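Local atomic coordinates of beta-N-acetylhexosaminidase (Beutenbergia cavernae, PDB entry 5BU9), a protein that is a glycoside hydrolase family 3 enzyme that probably releases terminal non-reducing N-acetyl-D-hexosamine residues from N-acetyl-beta-D-hexosaminides. Residues 120-125 / 177-182; 194-199 / 231-236; 283-288 / 306-311. All coordinates share one frame; numbering follows the deposited sequence. Where two conformers were deposited one is given.

Contact 1: 120-125 / 177-182; sequences ELAASG and SGVETV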
ATOM      1  N   GLU A 120       3.513  13.384 -13.672  1.00 50.55           N
ATOM      2  CA  GLU A 120       4.884  12.918 -13.756  1.00 40.96           C
ATOM      3  C   GLU A 120       4.908  11.422 -13.464  1.00 47.79           C
ATOM      4  O   GLU A 120       5.556  10.667 -14.173  1.00 37.35           O
ATOM      5  CB  GLU A 120       5.770  13.692 -12.775  1.00 42.92           C
ATOM      6  CG  GLU A 120       5.733  15.215 -12.955  1.00 39.62           C
ATOM      7  CD  GLU A 120       6.336  15.969 -11.765  1.00 39.35           C
ATOM      8  OE1 GLU A 120       6.603  15.332 -10.724  1.00 41.26           O
ATOM      9  OE2 GLU A 120       6.532  17.203 -11.862  1.00 53.42           O
ATOM     10  N   LEU A 121       4.182  10.991 -12.437  1.00 42.67           N
ATOM     11  CA  LEU A 121       4.094   9.560 -12.143  1.00 36.80           C
ATOM     12  C   LEU A 121       3.519   8.819 -13.337  1.00 53.05           C
ATOM     13  O   LEU A 121       4.117   7.864 -13.805  1.00 35.42           O
ATOM     14  CB  LEU A 121       3.251   9.299 -10.908  1.00 33.70           C
ATOM     15  CG  LEU A 121       3.915   9.722  -9.611  1.00 32.94           C
ATOM     16  CD1 LEU A 121       2.958   9.442  -8.463  1.00 32.27           C
ATOM     17  CD2 LEU A 121       5.181   8.963  -9.441  1.00 32.39           C
ATOM     18  N   ALA A 122       2.376   9.274 -13.848  1.00 37.52           N
ATOM     19  CA  ALA A 122       1.705   8.600 -14.960  1.00 38.69           C
ATOM     20  C   ALA A 122       2.606   8.539 -16.180  1.00 46.74           C
ATOM     21  O   ALA A 122       2.615   7.548 -16.891  1.00 41.00           O
ATOM     22  CB  ALA A 122       0.403   9.319 -15.325  1.00 37.84           C
ATOM     23  N   ALA A 123       3.355   9.605 -16.438  1.00 38.83           N
ATOM     24  CA  ALA A 123       4.248   9.602 -17.588  1.00 40.05           C
ATOM     25  C   ALA A 123       5.390   8.581 -17.422  1.00 44.27           C
ATOM     26  O   ALA A 123       5.931   8.101 -18.411  1.00 45.56           O
ATOM     27  CB  ALA A 123       4.811  10.987 -17.824  1.00 41.32           C
ATOM     28  N   SER A 124       5.748   8.250 -16.185  0.53 38.03           N
ATOM     29  CA  SER A 124       6.804   7.266 -15.955  0.53 37.52           C
ATOM     30  C   SER A 124       6.213   5.863 -15.810  0.53 42.73           C
ATOM     31  O   SER A 124       6.911   4.935 -15.402  0.53 43.94           O
ATOM     32  CB  SER A 124       7.631   7.626 -14.716  0.53 36.59           C
ATOM     33  OG  SER A 124       6.903   7.375 -13.523  0.53 35.20           O
ATOM     34  N   GLY A 125       4.928   5.715 -16.138  1.00 46.44           N
ATOM     35  CA  GLY A 125       4.264   4.413 -16.111  1.00 40.22           C
ATOM     36  C   GLY A 125       3.677   3.940 -14.781  1.00 45.23           C
ATOM     37  O   GLY A 125       3.174   2.811 -14.662  1.00 39.49           O
ATOM     38  N   SER A 177      -4.957  12.915 -12.701  1.00 46.94           N
ATOM     39  CA  SER A 177      -3.881  12.587 -13.631  1.00 42.52           C
ATOM     40  C   SER A 177      -3.753  11.079 -13.923  1.00 46.88           C
ATOM     41  O   SER A 177      -2.770  10.657 -14.515  1.00 47.75           O
ATOM     42  CB  SER A 177      -2.558  13.133 -13.099  1.00 41.33           C
ATOM     43  OG  SER A 177      -2.536  14.549 -13.229  1.00 49.11           O
ATOM     44  N   GLY A 178      -4.747  10.280 -13.529  1.00 42.90           N
ATOM     45  CA  GLY A 178      -4.756   8.855 -13.827  1.00 41.90           C
ATOM     46  C   GLY A 178      -4.011   7.952 -12.856  1.00 39.73           C
ATOM     47  O   GLY A 178      -3.718   6.798 -13.167  1.00 50.25           O
ATOM     48  N   VAL A 179      -3.708   8.468 -11.667  1.00 40.22           N
ATOM     49  CA  VAL A 179      -2.985   7.690 -10.655  1.00 36.95           C
ATOM     50  C   VAL A 179      -3.854   7.476  -9.444  1.00 45.59           C
ATOM     51  O   VAL A 179      -4.201   8.442  -8.761  1.00 41.97           O
ATOM     52  CB  VAL A 179      -1.679   8.378 -10.207  1.00 39.65           C
ATOM     53  CG1 VAL A 179      -0.918   7.431  -9.304  1.00 38.26           C
ATOM     54  CG2 VAL A 179      -0.859   8.785 -11.394  1.00 37.43           C
ATOM     55  N   GLU A 180      -4.190   6.219  -9.154  1.00 40.61           N
ATOM     56  CA  GLU A 180      -4.976   5.924  -7.964  1.00 34.66           C
ATOM     57  C   GLU A 180      -4.101   6.035  -6.738  1.00 49.44           C
ATOM     58  O   GLU A 180      -2.878   5.947  -6.841  1.00 34.76           O
ATOM     59  CB  GLU A 180      -5.614   4.530  -8.040  1.00 34.17           C
ATOM     60  CG  GLU A 180      -7.016   4.542  -8.698  1.00 47.65           C
ATOM     61  CD  GLU A 180      -8.088   5.271  -7.860  1.00 57.46           C
ATOM     62  OE1 GLU A 180      -9.257   5.330  -8.327  1.00 63.88           O
ATOM     63  OE2 GLU A 180      -7.771   5.772  -6.741  1.00 44.85           O
ATOM     64  N   THR A 181      -4.730   6.226  -5.580  1.00 35.89           N
ATOM     65  CA  THR A 181      -3.990   6.367  -4.332  1.00 32.02           C
ATOM     66  C   THR A 181      -4.321   5.233  -3.355  1.00 38.87           C
ATOM     67  O   THR A 181      -5.313   4.519  -3.525  1.00 34.12           O
ATOM     68  CB  THR A 181      -4.292   7.714  -3.684  1.00 38.09           C
ATOM     69  OG1 THR A 181      -5.704   7.958  -3.747  1.00 39.69           O
ATOM     70  CG2 THR A 181      -3.545   8.837  -4.437  1.00 33.90           C
ATOM     71  N   VAL A 182      -3.449   5.040  -2.374  1.00 33.64           N
ATOM     72  CA  VAL A 182      -3.676   4.098  -1.288  1.00 34.35           C
ATOM     73  C   VAL A 182      -3.595   4.843   0.032  1.00 45.27           C
ATOM     74  O   VAL A 182      -2.524   5.287   0.399  1.00 36.48           O
ATOM     75  CB  VAL A 182      -2.646   2.987  -1.328  1.00 34.07           C
ATOM     76  CG1 VAL A 182      -2.904   1.982  -0.198  1.00 28.22           C
ATOM     77  CG2 VAL A 182      -2.660   2.311  -2.731  1.00 28.24           C
TER

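Contact 2: 194-199 / 231-236; sequences ENTDTT and STAVYS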
ATOM      1  N   GLU A 194       7.533   3.201  18.524  1.00 26.80           N
ATOM      2  CA  GLU A 194       8.603   2.436  17.876  1.00 43.74           C
ATOM      3  C   GLU A 194       8.308   2.224  16.422  1.00 33.12           C
ATOM      4  O   GLU A 194       7.186   2.435  15.988  1.00 33.76           O
ATOM      5  CB  GLU A 194       8.805   1.082  18.547  1.00 40.65           C
ATOM      6  CG  GLU A 194       9.569   1.194  19.883  1.00 45.43           C
ATOM      7  CD  GLU A 194       8.603   1.229  21.029  1.00101.84           C
ATOM      8  OE1 GLU A 194       8.888   1.944  22.025  1.00 99.95           O
ATOM      9  OE2 GLU A 194       7.545   0.551  20.903  1.00 76.40           O
ATOM     10  N   ASN A 195       9.319   1.802  15.671  1.00 41.56           N
ATOM     11  CA  ASN A 195       9.183   1.616  14.228  1.00 33.49           C
ATOM     12  C   ASN A 195       9.022   0.126  13.845  1.00 33.97           C
ATOM     13  O   ASN A 195       9.926  -0.682  14.081  1.00 33.58           O
ATOM     14  CB  ASN A 195      10.408   2.198  13.497  1.00 29.26           C
ATOM     15  CG  ASN A 195      10.115   2.535  12.053  1.00 48.47           C
ATOM     16  OD1 ASN A 195       9.301   1.885  11.388  1.00 47.18           O
ATOM     17  ND2 ASN A 195      10.774   3.568  11.558  1.00 62.82           N
ATOM     18  N   THR A 196       7.923  -0.218  13.180  1.00 30.32           N
ATOM     19  CA  THR A 196       7.687  -1.611  12.806  1.00 28.19           C
ATOM     20  C   THR A 196       8.695  -2.154  11.781  1.00 36.51           C
ATOM     21  O   THR A 196       8.854  -3.358  11.685  1.00 29.85           O
ATOM     22  CB  THR A 196       6.271  -1.824  12.258  1.00 30.32           C
ATOM     23  OG1 THR A 196       6.039  -0.931  11.166  1.00 28.00           O
ATOM     24  CG2 THR A 196       5.194  -1.637  13.388  1.00 25.24           C
ATOM     25  N   ASP A 197       9.378  -1.273  11.044  1.00 34.90           N
ATOM     26  CA  ASP A 197      10.451  -1.677  10.125  1.00 25.20           C
ATOM     27  C   ASP A 197      11.582  -2.389  10.831  1.00 30.73           C
ATOM     28  O   ASP A 197      12.107  -3.387  10.329  1.00 35.04           O
ATOM     29  CB  ASP A 197      11.063  -0.461   9.361  1.00 28.02           C
ATOM     30  CG  ASP A 197      10.135   0.113   8.266  1.00 41.85           C
ATOM     31  OD1 ASP A 197       9.112  -0.539   7.940  1.00 54.83           O
ATOM     32  OD2 ASP A 197      10.452   1.214   7.705  1.00 61.70           O
ATOM     33  N   THR A 198      11.960  -1.873  11.997  1.00 27.21           N
ATOM     34  CA  THR A 198      13.186  -2.293  12.671  1.00 27.31           C
ATOM     35  C   THR A 198      12.988  -2.917  14.052  1.00 33.19           C
ATOM     36  O   THR A 198      13.942  -3.410  14.644  1.00 37.86           O
ATOM     37  CB  THR A 198      14.125  -1.063  12.886  1.00 37.39           C
ATOM     38  OG1 THR A 198      13.382  -0.071  13.600  1.00 38.28           O
ATOM     39  CG2 THR A 198      14.561  -0.456  11.569  1.00 33.57           C
ATOM     40  N   THR A 199      11.784  -2.813  14.602  1.00 29.98           N
ATOM     41  CA  THR A 199      11.498  -3.281  15.964  1.00 31.42           C
ATOM     42  C   THR A 199      10.324  -4.263  15.891  1.00 36.38           C
ATOM     43  O   THR A 199       9.472  -4.110  15.035  1.00 33.81           O
ATOM     44  CB  THR A 199      11.148  -2.070  16.901  1.00 31.70           C
ATOM     45  OG1 THR A 199      12.229  -1.140  16.890  1.00 43.42           O
ATOM     46  CG2 THR A 199      10.939  -2.513  18.347  1.00 26.90           C
ATOM     47  N   SER A 231      -1.549  -1.151   8.696  1.00 26.61           N
ATOM     48  CA  SER A 231      -0.429  -1.198   9.633  1.00 33.01           C
ATOM     49  C   SER A 231      -0.116  -2.612  10.140  1.00 29.69           C
ATOM     50  O   SER A 231      -1.020  -3.444  10.204  1.00 34.38           O
ATOM     51  CB  SER A 231      -0.795  -0.320  10.830  1.00 25.86           C
ATOM     52  OG  SER A 231       0.097  -0.423  11.899  1.00 40.28           O
ATOM     53  N   THR A 232       1.133  -2.872  10.553  1.00 26.50           N
ATOM     54  CA  THR A 232       1.427  -4.154  11.197  1.00 23.54           C
ATOM     55  C   THR A 232       1.586  -4.006  12.709  1.00 34.40           C
ATOM     56  O   THR A 232       1.868  -4.971  13.390  1.00 25.08           O
ATOM     57  CB  THR A 232       2.686  -4.828  10.659  1.00 31.19           C
ATOM     58  OG1 THR A 232       3.773  -3.932  10.784  1.00 25.10           O
ATOM     59  CG2 THR A 232       2.518  -5.247   9.195  1.00 26.24           C
ATOM     60  N   ALA A 233       1.385  -2.805  13.231  1.00 27.80           N
ATOM     61  CA  ALA A 233       1.420  -2.569  14.673  1.00 27.32           C
ATOM     62  C   ALA A 233       0.327  -3.366  15.384  1.00 36.37           C
ATOM     63  O   ALA A 233      -0.677  -3.723  14.776  1.00 29.34           O
ATOM     64  CB  ALA A 233       1.258  -1.070  14.965  1.00 22.38           C
ATOM     65  N   VAL A 234       0.522  -3.649  16.669  1.00 24.24           N
ATOM     66  CA  VAL A 234      -0.526  -4.293  17.460  1.00 26.01           C
ATOM     67  C   VAL A 234      -1.288  -3.200  18.186  1.00 31.19           C
ATOM     68  O   VAL A 234      -0.675  -2.369  18.851  1.00 35.97           O
ATOM     69  CB  VAL A 234       0.045  -5.311  18.445  1.00 23.66           C
ATOM     70  CG1 VAL A 234      -1.073  -5.861  19.248  1.00 22.95           C
ATOM     71  CG2 VAL A 234       0.752  -6.457  17.694  1.00 23.20           C
ATOM     72  N   TYR A 235      -2.611  -3.167  18.029  1.00 35.57           N
ATOM     73  CA  TYR A 235      -3.433  -2.084  18.603  1.00 29.13           C
ATOM     74  C   TYR A 235      -4.181  -2.582  19.842  1.00 30.56           C
ATOM     75  O   TYR A 235      -5.241  -3.168  19.718  1.00 35.88           O
ATOM     76  CB  TYR A 235      -4.437  -1.522  17.557  1.00 25.09           C
ATOM     77  CG  TYR A 235      -3.703  -0.766  16.474  1.00 28.95           C
ATOM     78  CD1 TYR A 235      -3.069  -1.446  15.430  1.00 23.80           C
ATOM     79  CD2 TYR A 235      -3.560   0.626  16.543  1.00 30.94           C
ATOM     80  CE1 TYR A 235      -2.309  -0.750  14.460  1.00 27.56           C
ATOM     81  CE2 TYR A 235      -2.808   1.332  15.577  1.00 27.43           C
ATOM     82  CZ  TYR A 235      -2.199   0.634  14.536  1.00 26.72           C
ATOM     83  OH  TYR A 235      -1.498   1.314  13.583  1.00 29.63           O
ATOM     84  N   SER A 236      -3.616  -2.319  21.018  1.00 28.10           N
ATOM     85  CA  SER A 236      -4.174  -2.722  22.307  1.00 26.62           C
ATOM     86  C   SER A 236      -5.663  -2.455  22.472  1.00 28.01           C
ATOM     87  O   SER A 236      -6.389  -3.285  23.022  1.00 38.91           O
ATOM     88  CB  SER A 236      -3.453  -1.996  23.432  1.00 43.87           C
ATOM     89  OG  SER A 236      -2.207  -2.569  23.680  1.00 35.11           O
TER
HETATM   90  O   HOH W   1       3.250  -1.083   9.802  1.00 32.81           O

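Contact 3: 283-288 / 306-311; sequences DRAILA and AEMVAA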
ATOM      1  N   ASP A 283       3.340 -17.803   6.180  1.00 23.91           N
ATOM      2  CA  ASP A 283       2.288 -17.408   7.149  1.00 23.77           C
ATOM      3  C   ASP A 283       1.930 -15.926   7.089  1.00 36.36           C
ATOM      4  O   ASP A 283       0.764 -15.571   7.299  1.00 28.86           O
ATOM      5  CB  ASP A 283       2.675 -17.761   8.584  1.00 28.56           C
ATOM      6  CG  ASP A 283       2.592 -19.257   8.852  1.00 35.72           C
ATOM      7  OD1 ASP A 283       2.076 -19.985   7.968  1.00 43.36           O
ATOM      8  OD2 ASP A 283       3.045 -19.696   9.931  1.00 44.35           O
ATOM      9  N   ARG A 284       2.896 -15.059   6.801  1.00 23.32           N
ATOM     10  CA  ARG A 284       2.552 -13.638   6.651  1.00 34.27           C
ATOM     11  C   ARG A 284       1.477 -13.457   5.579  1.00 28.61           C
ATOM     12  O   ARG A 284       0.495 -12.709   5.759  1.00 29.06           O
ATOM     13  CB  ARG A 284       3.779 -12.805   6.290  1.00 27.01           C
ATOM     14  CG  ARG A 284       4.856 -12.855   7.321  1.00 23.22           C
ATOM     15  CD  ARG A 284       6.099 -12.180   6.841  1.00 23.45           C
ATOM     16  NE  ARG A 284       7.235 -12.867   7.441  1.00 23.76           N
ATOM     17  CZ  ARG A 284       8.482 -12.778   7.010  1.00 41.79           C
ATOM     18  NH1 ARG A 284       8.803 -11.978   5.985  1.00 24.40           N
ATOM     19  NH2 ARG A 284       9.405 -13.493   7.613  1.00 26.73           N
ATOM     20  N   ALA A 285       1.680 -14.122   4.444  1.00 30.03           N
ATOM     21  CA  ALA A 285       0.756 -13.968   3.338  1.00 28.92           C
ATOM     22  C   ALA A 285      -0.617 -14.558   3.711  1.00 34.00           C
ATOM     23  O   ALA A 285      -1.673 -13.937   3.496  1.00 32.38           O
ATOM     24  CB  ALA A 285       1.317 -14.633   2.059  1.00 23.87           C
ATOM     25  N   ILE A 286      -0.585 -15.758   4.282  1.00 25.04           N
ATOM     26  CA  ILE A 286      -1.805 -16.483   4.601  1.00 24.38           C
ATOM     27  C   ILE A 286      -2.614 -15.720   5.651  1.00 24.44           C
ATOM     28  O   ILE A 286      -3.825 -15.531   5.474  1.00 28.52           O
ATOM     29  CB  ILE A 286      -1.490 -17.914   5.051  1.00 30.15           C
ATOM     30  CG1 ILE A 286      -1.099 -18.748   3.829  1.00 25.21           C
ATOM     31  CG2 ILE A 286      -2.720 -18.552   5.717  1.00 25.10           C
ATOM     32  CD1 ILE A 286      -0.409 -20.043   4.180  1.00 24.97           C
ATOM     33  N   LEU A 287      -1.957 -15.259   6.721  1.00 32.74           N
ATOM     34  CA  LEU A 287      -2.666 -14.520   7.763  1.00 35.18           C
ATOM     35  C   LEU A 287      -3.236 -13.197   7.227  1.00 29.08           C
ATOM     36  O   LEU A 287      -4.351 -12.821   7.586  1.00 31.57           O
ATOM     37  CB  LEU A 287      -1.761 -14.250   8.971  1.00 26.86           C
ATOM     38  CG  LEU A 287      -1.334 -15.487   9.791  1.00 32.47           C
ATOM     39  CD1 LEU A 287      -0.271 -15.082  10.751  1.00 27.07           C
ATOM     40  CD2 LEU A 287      -2.468 -16.121  10.556  1.00 28.76           C
ATOM     41  N   ALA A 288      -2.480 -12.490   6.388  1.00 27.83           N
ATOM     42  CA  ALA A 288      -2.969 -11.232   5.812  1.00 25.95           C
ATOM     43  C   ALA A 288      -4.278 -11.484   5.027  1.00 28.39           C
ATOM     44  O   ALA A 288      -5.299 -10.839   5.255  1.00 35.54           O
ATOM     45  CB  ALA A 288      -1.873 -10.610   4.901  1.00 33.38           C
ATOM     46  N   ALA A 306       8.235 -15.691  -4.261  1.00 30.26           N
ATOM     47  CA  ALA A 306       7.939 -16.974  -4.907  1.00 37.01           C
ATOM     48  C   ALA A 306       7.381 -17.984  -3.922  1.00 39.43           C
ATOM     49  O   ALA A 306       6.346 -18.602  -4.185  1.00 35.78           O
ATOM     50  CB  ALA A 306       9.216 -17.560  -5.603  1.00 30.49           C
ATOM     51  N   GLU A 307       8.066 -18.170  -2.792  1.00 29.02           N
ATOM     52  CA  GLU A 307       7.605 -19.179  -1.833  1.00 30.62           C
ATOM     53  C   GLU A 307       6.282 -18.771  -1.135  1.00 33.57           C
ATOM     54  O   GLU A 307       5.518 -19.641  -0.714  1.00 39.49           O
ATOM     55  CB  GLU A 307       8.681 -19.458  -0.801  1.00 30.65           C
ATOM     56  CG  GLU A 307       8.688 -18.456   0.350  1.00 44.44           C
ATOM     57  CD  GLU A 307      10.026 -18.429   1.062  1.00 50.31           C
ATOM     58  OE1 GLU A 307      10.070 -18.663   2.298  1.00 40.83           O
ATOM     59  OE2 GLU A 307      11.030 -18.192   0.357  1.00 43.71           O
HETATM   60  N   MSE A 308       6.004 -17.463  -1.029  1.00 33.11           N
HETATM   61  CA  MSE A 308       4.747 -17.019  -0.432  1.00 33.55           C
HETATM   62  C   MSE A 308       3.605 -17.323  -1.366  1.00 39.37           C
HETATM   63  O   MSE A 308       2.544 -17.800  -0.958  1.00 34.51           O
HETATM   64  CB  MSE A 308       4.775 -15.525  -0.126  1.00 28.50           C
HETATM   65  CG  MSE A 308       5.779 -15.182   0.939  1.00 33.12           C
HETATM   66 SE   MSE A 308       6.106 -13.249   1.098  0.73 41.00          SE
HETATM   67  CE  MSE A 308       4.425 -12.705   1.759  1.00 25.93           C
ATOM     68  N   VAL A 309       3.818 -17.021  -2.638  1.00 29.65           N
ATOM     69  CA  VAL A 309       2.813 -17.324  -3.655  1.00 37.37           C
ATOM     70  C   VAL A 309       2.523 -18.815  -3.628  1.00 33.66           C
ATOM     71  O   VAL A 309       1.358 -19.218  -3.641  1.00 34.37           O
ATOM     72  CB  VAL A 309       3.262 -16.864  -5.060  1.00 29.58           C
ATOM     73  CG1 VAL A 309       2.353 -17.450  -6.134  1.00 31.90           C
ATOM     74  CG2 VAL A 309       3.244 -15.332  -5.128  1.00 28.95           C
ATOM     75  N   ALA A 310       3.574 -19.639  -3.567  1.00 31.30           N
ATOM     76  CA  ALA A 310       3.378 -21.094  -3.657  1.00 26.79           C
ATOM     77  C   ALA A 310       2.589 -21.590  -2.460  1.00 38.05           C
ATOM     78  O   ALA A 310       1.746 -22.472  -2.585  1.00 39.63           O
ATOM     79  CB  ALA A 310       4.702 -21.823  -3.741  1.00 28.20           C
ATOM     80  N   ALA A 311       2.879 -21.016  -1.299  1.00 26.42           N
ATOM     81  CA  ALA A 311       2.179 -21.403  -0.096  1.00 38.90           C
ATOM     82  C   ALA A 311       0.695 -21.028  -0.189  1.00 33.95           C
ATOM     83  O   ALA A 311      -0.150 -21.790   0.272  1.00 35.15           O
ATOM     84  CB  ALA A 311       2.806 -20.762   1.104  1.00 26.53           C
TER

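Contact 1: 120-125 / 177-182
L121 and A122 meet V179 where helix 107-123 of the TIM barrel ends beside the turn that leads from helix 160-176 into strand 180-186. Apolar touches carry most of the contact. CG2 of V179 points at the helix and meets two residues. It lies 4.2 Å from L121 CB and at a similar distance from A122 CB. V179 CG1 is anti to the backbone N (chi1 -173°), which leaves CG2 beside that N and facing the helix. The leucine's closest approach is through CB. Its side chain also packs on M174 and N129, and V179 packs on the same two residues.

A carbonyl adds a second kind of touch. A122 CB comes 3.5 Å from S177 O, a van der Waals approach of methyl to oxygen. The S177 hydroxyl hydrogen-bonds to T115 O, farther back on helix 107-123.

No hydrogen bond crosses between 120-125 and 177-182. The two segments hold helix ends: G125 ends 107-123 and G178 ends 160-176, each with positive phi and each the C-prime residue of a Schellman motif. At the end of 160-176, V179 N bonds to M174 O and G178 N to R175 O. At the end of 107-123, G125 N bonds to A122 O at 3.0 Å.

Contact 2: 194-199 / 231-236
Two loops of a family 3 TIM-barrel domain meet here, each following a barrel strand. They lie at the C-terminal end of the strands, the end that carries the active site in TIM barrels. The first, 194-199, lies between strand 180-186 and the short strand 203-204. The second, 231-236, follows strand 227-230 and includes the short strand 234-235, which pairs in parallel with 203-204.

T196 and T232 make the direct touch. T232 OG1 comes nearest to T196 CB, 3.6 Å, with T196 CG2 and OG1 both a little farther. The two side chains meet at a slant. T196 CG2 lies 4.0 Å from A233 N and slightly farther from A233 CB.

One water joins the turns by hydrogen bonds. It donates to T196 OG1 and accepts from T232 N at 2.9 Å. T196 OG1 sits between its own backbone N and carbonyl carbon (chi1 55°), and CG2 is then left to face A233. Q275 ties both sides together from outside: it pairs with the T196 backbone and its NE2 bonds to T232 O.

Each turn is also braced from within. N195 OD1 accepts from D197 N in an Asx turn, at 3.2 Å. The donor stands above the amide carbonyl plane, 41° out of it. S231 OG accepts from A233 N, 3.0 Å away, which makes an ST turn. The same hydroxyl donates to Y235 OH, and the phenol oxygen is also bonded to G188 O. S231 OG lies at the edge of the Y235 ring, in its plane, 2.9 Å from Y235 OH.

Contact 3: 283-288 / 306-311
A285 and I286 meet the selenomethionine M308 and A311 between helices 281-291 and 305-318 of the barrel's outer layer. Along 283-288, R284 comes first and turns its guanidinium group elsewhere. Its NE bonds to W279 O and its NH1 to V270 O, so the charged end is held by backbone carbonyls. The methyl of A285 then faces the second helix and makes the main touch. A285 CB lies 3.7 Å from M308 CE and 4.2 Å from M308 CB. The selenomethionine chain is extended as far as SE and bends at chi3 (68°). That bend brings CE back over A285, where it is also 4.1 Å from A285 N. Next along, I286 reaches across with the end of its side chain. I286 CD1 is 4.3 Å from A311 O, a loose van der Waals approach, and the side chain also packs on K315. No hydrogen bond joins the two segments.

At A285 the backbones come close, with A285 CA 6.3 Å from M308 CA. A285 also packs on V312, and A311 on A282. Beneath the pair, A285 and M308 both rest on F15 of strand 15-20, which lies beside strand 296-298 in the sheet.

How the contacts relate
All three contacts belong to one TIM-barrel domain but hold different elements. Contact 3 packs two outer helices, and contact 1 sets a helix end against the turn entering a strand. Contact 2 joins a loop to the turn and short strand after 227-230. The touching residues of contact 2 are all buried, whereas contacts 1 and 3 are partly buried. Chemistry follows place. Contacts 1 and 3 rest mainly on apolar groups, with a carbonyl oxygen touched in each, while contact 2 adds a bridging water and hydroxyls. No direct hydrogen bond crosses any of them. The centres of contacts 1 and 2 are about 29 Å apart, on opposite sides of the chain's centre. Contacts 2 and 3 are closer, with centres about 20 Å apart.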